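Local structure of mevalonate kinase, putative (Leishmania major, 2HFU) at residues F25-V30 with K282-G287; T201-N206 with T286-I291. The protein probably catalyses the ATP-dependent phosphorylation of (R)-mevalonate to (R)-5-phosphomevalonate, an early step of isoprenoid and sterol biosynthesis, as a member of the GHMP kinase family. All coordinates share one frame; numbering follows the deposited sequence. Where two conformers were deposited one is given.

Overall arrangement
Both contacts border the bound mevalonate and share the start of the loop that follows strand 280-284; T286 and G287 belong to both, and the centres lie about 9 Å apart. Contact 1 (25-30 with 282-287) is buried and joins the loop after strand 17-25 to an outer strand of the four-stranded antiparallel sheet, chiefly through charged and polar groups. Contact 2 (201-206 with 286-291) lies nearer the surface, where T201 and V204 from the first turns of helix 201-214 meet T286 and the flat guanidinium of R288 from the glycine-rich loop. H28 bridges the two, since V204 and V205 of contact 2 pack on its ring.

Contact 1: F25-V30 with K282-G287; sequences FGEHFV and KLSGTG. With MEV ((R)-mevalonate), chain C.
E27 and K282 reach each other from opposite directions and form a buried salt bridge, with K282 NZ 2.7 Å from E27 OE2. A weaker bond from NZ goes to the other carboxylate oxygen, E27 OE1, whose anti lone pair accepts the backbone N-H of G285 (N to OE1 2.8 Å, 167° at the hydrogen). Bends at chi3 and chi4 (-75° and -68°) curl the lysine chain back, and its ammonium also bonds the carbonyls of L283 and L24. H28 makes the second polar link: NE2 gives its N-H to T286 O at 2.7 Å, with the oxygen close to the ring plane although the donor stands above the carbonyl plane. Over one face of this imidazole lies the methyl C6 of mevalonate, 3.4 Å above the ring centre, while the backbone N of H28 holds the ligand hydroxyl O7 at 2.7 Å. Farther out, L283 CD1 packs on E27 CG at 4.0 Å. Glycine suits position 285 because at its backbone angles a CB would press against S284 O. Lysine and peptide N-H together hold the carboxylate in place, tying loop to strand, and the NE2 bond helps fix the rotation of a ring that walls the mevalonate pocket.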
loop_
_atom_site.group_PDB
_atom_site.type_symbol
_atom_site.label_atom_id
_atom_site.label_comp_id
_atom_site.label_asym_id
_atom_site.label_seq_id
_atom_site.Cartn_x
_atom_site.Cartn_y
_atom_site.Cartn_z
ATOM N N PHE A 25 10.758 -3.207 -1.817
ATOM C CA PHE A 25 12.058 -2.538 -1.836
ATOM C C PHE A 25 11.946 -1.041 -2.129
ATOM O O PHE A 25 11.145 -0.615 -2.940
ATOM C CB PHE A 25 12.995 -3.164 -2.862
ATOM C CG PHE A 25 13.319 -4.602 -2.604
ATOM C CD1 PHE A 25 14.527 -4.962 -2.061
ATOM C CD2 PHE A 25 12.424 -5.597 -2.927
ATOM C CE1 PHE A 25 14.820 -6.267 -1.836
ATOM C CE2 PHE A 25 12.735 -6.912 -2.695
ATOM C CZ PHE A 25 13.924 -7.238 -2.150
ATOM N N GLY A 26 12.783 -0.257 -1.467
ATOM C CA GLY A 26 13.169 1.043 -1.970
ATOM C C GLY A 26 12.485 2.257 -1.364
ATOM O O GLY A 26 12.670 3.362 -1.832
ATOM N N GLU A 27 11.724 2.064 -0.299
ATOM C CA GLU A 27 11.202 3.208 0.442
ATOM C C GLU A 27 12.354 4.155 0.789
ATOM O O GLU A 27 13.479 3.708 1.058
ATOM C CB GLU A 27 10.444 2.786 1.705
ATOM C CG GLU A 27 11.223 1.904 2.670
ATOM C CD GLU A 27 11.016 0.429 2.390
ATOM O OE1 GLU A 27 9.901 -0.070 2.645
ATOM O OE2 GLU A 27 11.963 -0.224 1.912
ATOM N N HIS A 28 12.057 5.451 0.742
ATOM C CA HIS A 28 13.006 6.536 1.019
ATOM C C HIS A 28 14.071 6.764 -0.052
ATOM O O HIS A 28 14.316 7.907 -0.446
ATOM C CB HIS A 28 13.634 6.407 2.413
ATOM C CG HIS A 28 12.662 6.635 3.525
ATOM N ND1 HIS A 28 12.243 7.893 3.896
ATOM C CD2 HIS A 28 12.009 5.767 4.332
ATOM C CE1 HIS A 28 11.382 7.792 4.892
ATOM N NE2 HIS A 28 11.220 6.512 5.173
ATOM N N PHE A 29 14.703 5.689 -0.515
ATOM C CA PHE A 29 15.719 5.793 -1.562
ATOM C C PHE A 29 15.114 6.175 -2.912
ATOM O O PHE A 29 15.770 6.822 -3.726
ATOM C CB PHE A 29 16.533 4.502 -1.676
ATOM C CG PHE A 29 17.338 4.186 -0.443
ATOM C CD1 PHE A 29 17.026 3.080 0.340
ATOM C CD2 PHE A 29 18.399 5.006 -0.054
ATOM C CE1 PHE A 29 17.759 2.789 1.489
ATOM C CE2 PHE A 29 19.142 4.724 1.092
ATOM C CZ PHE A 29 18.820 3.612 1.862
ATOM N N VAL A 30 13.859 5.784 -3.126
ATOM C CA VAL A 30 13.125 6.114 -4.350
ATOM C C VAL A 30 12.964 7.629 -4.527
ATOM O O VAL A 30 12.920 8.127 -5.657
ATOM C CB VAL A 30 11.740 5.398 -4.392
ATOM C CG1 VAL A 30 10.826 5.881 -3.260
ATOM C CG2 VAL A 30 11.069 5.551 -5.759
ATOM N N LYS A 282 11.634 -6.921 6.838
ATOM C CA LYS A 282 12.050 -5.529 6.785
ATOM C C LYS A 282 10.885 -4.603 7.081
ATOM O O LYS A 282 9.716 -4.994 6.975
ATOM C CB LYS A 282 12.682 -5.190 5.424
ATOM C CG LYS A 282 11.772 -5.375 4.209
ATOM C CD LYS A 282 12.479 -4.972 2.927
ATOM C CE LYS A 282 12.592 -3.454 2.767
ATOM N NZ LYS A 282 11.268 -2.806 2.552
ATOM N N LEU A 283 11.215 -3.374 7.462
ATOM C CA LEU A 283 10.224 -2.323 7.558
ATOM C C LEU A 283 9.687 -2.056 6.155
ATOM O O LEU A 283 10.375 -2.298 5.159
ATOM C CB LEU A 283 10.825 -1.053 8.179
ATOM C CG LEU A 283 11.922 -0.254 7.464
ATOM C CD1 LEU A 283 11.330 0.752 6.481
ATOM C CD2 LEU A 283 12.790 0.467 8.480
ATOM N N SER A 284 8.452 -1.582 6.082
ATOM C CA SER A 284 7.840 -1.287 4.798
ATOM C C SER A 284 7.202 0.091 4.831
ATOM O O SER A 284 6.265 0.328 5.598
ATOM C CB SER A 284 6.808 -2.358 4.427
ATOM O OG SER A 284 6.169 -2.048 3.198
ATOM N N GLY A 285 7.724 0.990 4.001
ATOM C CA GLY A 285 7.160 2.325 3.847
ATOM C C GLY A 285 7.930 3.398 4.590
ATOM O O GLY A 285 9.161 3.469 4.517
ATOM N N THR A 286 7.193 4.227 5.320
ATOM C CA THR A 286 7.759 5.388 5.999
ATOM C C THR A 286 8.746 5.034 7.115
ATOM O O THR A 286 9.723 5.752 7.332
ATOM C CB THR A 286 6.621 6.290 6.523
ATOM O OG1 THR A 286 5.979 6.916 5.409
ATOM C CG2 THR A 286 7.168 7.471 7.324
ATOM N N GLY A 287 8.492 3.930 7.811
ATOM C CA GLY A 287 9.334 3.524 8.933
ATOM C C GLY A 287 9.024 4.321 10.182
ATOM O O GLY A 287 8.046 5.078 10.210
HETATM C C8 MEV C . 6.437 6.163 1.986
HETATM O O8 MEV C . 5.272 5.355 1.787
HETATM C C2 MEV C . 7.496 5.803 0.945
HETATM C C3 MEV C . 8.615 6.841 0.779
HETATM O O7 MEV C . 9.603 6.290 -0.097
HETATM C C4 MEV C . 8.117 8.173 0.197
HETATM C C5 MEV C . 7.731 8.126 -1.271
HETATM O O3 MEV C . 7.104 9.101 -1.737
HETATM O O4 MEV C . 8.039 7.143 -1.980
HETATM C C6 MEV C . 9.304 7.102 2.114
#

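Contact 2: T201-N206 with T286-I291; sequences TAKVVN and TGRGGI. With MEV ((R)-mevalonate), chain C.
V204 reaches from helix 201-214 into the angle between T286 and R288. Its CG2 packs between T286 CG2, at 3.7 Å, and R288 CD, the valine and threonine side chains set aslant. CG1 lies over one face of the R288 guanidinium, 3.7 Å above the plane and displaced toward its rim. The arginine runs past the valine in the opposite direction, extended from CG to NE (chi2 -176°, chi3 -179°), and this straight reach carries its flat end across the helix surface. A compact valine fits here because its two branches let it touch both neighbours. At the start of the helix the hydroxyls of T201 and T286 meet in a short hydrogen bond, OG1 to OG1 2.5 Å. Threonine suits both places: T286 also turns its methyl CG2 against T201 CA at 3.6 Å, and T201 CG2 lies 4.1 Å from mevalonate C8. V205 brings CG2 to 3.9 Å from the ligand methyl C6, so this end of the helix also borders the pocket. R288 NH1 forms a salt bridge with D207 and NH2 bonds the D260 carbonyl, so an arginine can serve both while its flat face rests on V204. The contact thus seats the N-terminal turns of helix 201-214 on the loop between strands 280-284 and 291-296, with V261 and H28 packing against V204.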
loop_
_atom_site.group_PDB
_atom_site.type_symbol
_atom_site.label_atom_id
_atom_site.label_comp_id
_atom_site.label_asym_id
_atom_site.label_seq_id
_atom_site.Cartn_x
_atom_site.Cartn_y
_atom_site.Cartn_z
ATOM N N THR A 201 5.117 10.710 7.141
ATOM C CA THR A 201 5.916 10.524 5.932
ATOM C C THR A 201 6.739 11.771 5.613
ATOM O O THR A 201 7.948 11.676 5.399
ATOM C CB THR A 201 5.016 10.133 4.734
ATOM O OG1 THR A 201 4.417 8.855 4.985
ATOM C CG2 THR A 201 5.854 9.889 3.481
ATOM N N ALA A 202 6.077 12.928 5.615
ATOM C CA ALA A 202 6.721 14.208 5.314
ATOM C C ALA A 202 7.901 14.517 6.235
ATOM O O ALA A 202 8.951 14.950 5.763
ATOM C CB ALA A 202 5.701 15.349 5.339
ATOM N N LYS A 203 7.741 14.282 7.538
ATOM C CA LYS A 203 8.836 14.521 8.478
ATOM C C LYS A 203 10.032 13.590 8.234
ATOM O O LYS A 203 11.163 14.056 8.099
ATOM C CB LYS A 203 8.378 14.427 9.935
ATOM C CG LYS A 203 9.488 14.805 10.911
ATOM C CD LYS A 203 9.259 14.240 12.306
ATOM C CE LYS A 203 10.554 14.223 13.118
ATOM N NZ LYS A 203 11.245 15.548 13.138
ATOM N N VAL A 204 9.771 12.285 8.174
ATOM C CA VAL A 204 10.834 11.284 8.027
ATOM C C VAL A 204 11.615 11.482 6.727
ATOM O O VAL A 204 12.844 11.418 6.724
ATOM C CB VAL A 204 10.293 9.827 8.135
ATOM C CG1 VAL A 204 11.443 8.833 8.220
ATOM C CG2 VAL A 204 9.386 9.666 9.354
ATOM N N VAL A 205 10.898 11.735 5.634
ATOM C CA VAL A 205 11.513 12.071 4.348
ATOM C C VAL A 205 12.409 13.314 4.469
ATOM O O VAL A 205 13.546 13.307 3.991
ATOM C CB VAL A 205 10.438 12.237 3.224
ATOM C CG1 VAL A 205 11.003 12.954 2.000
ATOM C CG2 VAL A 205 9.853 10.878 2.834
ATOM N N ASN A 206 11.900 14.361 5.115
ATOM C CA ASN A 206 12.668 15.593 5.319
ATOM C C ASN A 206 13.869 15.405 6.245
ATOM O O ASN A 206 14.882 16.093 6.103
ATOM C CB ASN A 206 11.770 16.727 5.820
ATOM C CG ASN A 206 10.756 17.174 4.780
ATOM O OD1 ASN A 206 11.026 17.158 3.576
ATOM N ND2 ASN A 206 9.580 17.576 5.243
ATOM N N THR A 286 7.193 4.227 5.320
ATOM C CA THR A 286 7.759 5.388 5.999
ATOM C C THR A 286 8.746 5.034 7.115
ATOM O O THR A 286 9.723 5.752 7.332
ATOM C CB THR A 286 6.621 6.290 6.523
ATOM O OG1 THR A 286 5.979 6.916 5.409
ATOM C CG2 THR A 286 7.168 7.471 7.324
ATOM N N GLY A 287 8.492 3.930 7.811
ATOM C CA GLY A 287 9.334 3.524 8.933
ATOM C C GLY A 287 9.024 4.321 10.182
ATOM O O GLY A 287 8.046 5.078 10.210
ATOM N N ARG A 288 9.857 4.148 11.213
ATOM C CA ARG A 288 9.653 4.762 12.543
ATOM C C ARG A 288 8.255 4.484 13.100
ATOM O O ARG A 288 7.633 5.347 13.721
ATOM C CB ARG A 288 9.927 6.274 12.506
ATOM C CG ARG A 288 11.343 6.640 12.103
ATOM C CD ARG A 288 11.628 8.127 12.157
ATOM N NE ARG A 288 12.997 8.427 11.748
ATOM C CZ ARG A 288 13.443 9.640 11.450
ATOM N NH1 ARG A 288 12.626 10.692 11.504
ATOM N NH2 ARG A 288 14.709 9.803 11.086
ATOM N N GLY A 289 7.783 3.260 12.884
ATOM C CA GLY A 289 6.393 2.888 13.133
ATOM C C GLY A 289 5.853 2.224 11.880
ATOM O O GLY A 289 6.618 1.666 11.085
ATOM N N GLY A 290 4.538 2.284 11.693
ATOM C CA GLY A 290 3.912 1.711 10.504
ATOM C C GLY A 290 4.029 0.198 10.470
ATOM O O GLY A 290 3.922 -0.462 11.507
ATOM N N ILE A 291 4.269 -0.349 9.283
ATOM C CA ILE A 291 4.303 -1.801 9.106
ATOM C C ILE A 291 5.696 -2.355 8.818
ATOM O O ILE A 291 6.576 -1.652 8.310
ATOM C CB ILE A 291 3.307 -2.269 8.001
ATOM C CG1 ILE A 291 3.604 -1.579 6.663
ATOM C CG2 ILE A 291 1.850 -2.052 8.453
ATOM C CD1 ILE A 291 3.156 -2.367 5.433
HETATM C C8 MEV C . 6.437 6.163 1.986
HETATM O O8 MEV C . 5.272 5.355 1.787
HETATM C C2 MEV C . 7.496 5.803 0.945
HETATM C C3 MEV C . 8.615 6.841 0.779
HETATM O O7 MEV C . 9.603 6.290 -0.097
HETATM C C4 MEV C . 8.117 8.173 0.197
HETATM C C5 MEV C . 7.731 8.126 -1.271
HETATM O O3 MEV C . 7.104 9.101 -1.737
HETATM O O4 MEV C . 8.039 7.143 -1.980
HETATM C C6 MEV C . 9.304 7.102 2.114
#